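Local atomic coordinates of aldehyde dehydrogenase (Bartonella henselae, PDB entry 3I44), a protein that probably oxidises aldehydes to the corresponding carboxylic acids with a nicotinamide coenzyme, as other members of the aldehyde dehydrogenase family do. Residues 115-118 with 119-122. The protein carries 1 engineered substitution. Sequence-based numbering, arbitrary orientation.
Sequences APID and MALN
Ala120 N donates to Pro116 O at 2.8 Å, the bond that closes the first turn of helix 117-141, with Pro116 at its N-cap. The ladder continues from Leu121 N to Ile117 O (3.0 Å) and from Asn122 N to Asp118 O (2.9 Å), the last nearly straight at 169°. Asp118 O also takes a weak bond from Leu121 N, and so accepts from two successive amides. The Asp118 carboxylate has its partner outside the turn: OD2 accepts from the backbone N of Gly339, tying the helix start to a loop, and Ile117 makes a backbone hydrogen bond with Gly335.

Met119 curls back toward Ala115 and Pro116. With chi1 at 78° its CG stands between its own backbone N and carbonyl carbon, 3.3 Å from Pro116 O. The side chain runs obliquely to that of Pro116, Met119 CG lying 4.0 Å from Pro116 CD, and the bends at chi2 and chi3 bring Met119 SD to 3.6 Å from Ala115 CB. Tyr297 and Asn298 touch the same methionine from outside. The methyl of Ala120 touches Ser110 of helix 102-113, whose OG hydrogen-bonds to Ala115 O; across the turn, Ala120 CB lies 4.1 Å from Ala115 CB and 4.3 Å from Ile117 CD1.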
loop_
_atom_site.group_PDB
_atom_site.type_symbol
_atom_site.label_atom_id
_atom_site.label_comp_id
_atom_site.label_asym_id
_atom_site.label_seq_id
_atom_site.Cartn_x
_atom_site.Cartn_y
_atom_site.Cartn_z
ATOM N N ALA A 115 -24.930 19.935 -9.518
ATOM C CA ALA A 115 -25.318 20.080 -8.116
ATOM C C ALA A 115 -26.270 21.260 -7.911
ATOM O O ALA A 115 -25.934 22.380 -8.272
ATOM C CB ALA A 115 -24.083 20.222 -7.207
ATOM N N PRO A 116 -27.460 21.029 -7.325
ATOM C CA PRO A 116 -28.291 22.196 -7.026
ATOM C C PRO A 116 -27.532 23.233 -6.191
ATOM O O PRO A 116 -26.850 22.868 -5.249
ATOM C CB PRO A 116 -29.464 21.626 -6.245
ATOM C CG PRO A 116 -29.567 20.176 -6.745
ATOM C CD PRO A 116 -28.131 19.763 -6.979
ATOM N N ILE A 117 -27.629 24.491 -6.587
ATOM C CA ILE A 117 -26.774 25.566 -6.108
ATOM C C ILE A 117 -26.685 25.723 -4.582
ATOM O O ILE A 117 -25.605 26.026 -4.066
ATOM C CB ILE A 117 -27.156 26.916 -6.801
ATOM C CG1 ILE A 117 -26.132 28.015 -6.514
ATOM C CG2 ILE A 117 -28.560 27.344 -6.418
ATOM C CD1 ILE A 117 -24.778 27.820 -7.196
ATOM N N ASP A 118 -27.770 25.506 -3.846
ATOM C CA ASP A 118 -27.667 25.617 -2.386
ATOM C C ASP A 118 -26.668 24.588 -1.863
ATOM O O ASP A 118 -25.736 24.940 -1.118
ATOM C CB ASP A 118 -29.011 25.394 -1.693
ATOM C CG ASP A 118 -30.007 26.508 -1.955
ATOM O OD1 ASP A 118 -29.587 27.606 -2.405
ATOM O OD2 ASP A 118 -31.214 26.250 -1.709
ATOM N N MET A 119 -26.849 23.329 -2.265
ATOM C CA MET A 119 -25.955 22.264 -1.815
ATOM C C MET A 119 -24.596 22.347 -2.513
ATOM O O MET A 119 -23.613 21.888 -1.955
ATOM C CB MET A 119 -26.585 20.872 -1.877
ATOM C CG MET A 119 -26.657 20.185 -3.281
ATOM S SD MET A 119 -25.152 19.384 -3.882
ATOM C CE MET A 119 -25.085 17.979 -2.744
ATOM N N ALA A 120 -24.527 22.998 -3.679
ATOM C CA ALA A 120 -23.253 23.281 -4.329
ATOM C C ALA A 120 -22.402 24.176 -3.409
ATOM O O ALA A 120 -21.176 24.043 -3.354
ATOM C CB ALA A 120 -23.467 23.978 -5.730
ATOM N N LEU A 121 -23.030 25.129 -2.727
ATOM C CA LEU A 121 -22.304 25.977 -1.762
ATOM C C LEU A 121 -22.126 25.259 -0.422
ATOM O O LEU A 121 -20.999 25.138 0.048
ATOM C CB LEU A 121 -22.997 27.325 -1.540
ATOM C CG LEU A 121 -22.310 28.319 -0.592
ATOM C CD1 LEU A 121 -20.936 28.761 -1.162
ATOM C CD2 LEU A 121 -23.172 29.562 -0.327
ATOM N N ASN A 122 -23.209 24.768 0.189
ATOM C CA ASN A 122 -23.138 24.312 1.582
ATOM C C ASN A 122 -22.566 22.895 1.791
ATOM O O ASN A 122 -22.321 22.500 2.918
ATOM C CB ASN A 122 -24.483 24.467 2.308
ATOM C CG ASN A 122 -25.558 23.517 1.809
ATOM O OD1 ASN A 122 -25.302 22.323 1.510
ATOM N ND2 ASN A 122 -26.812 24.024 1.769
#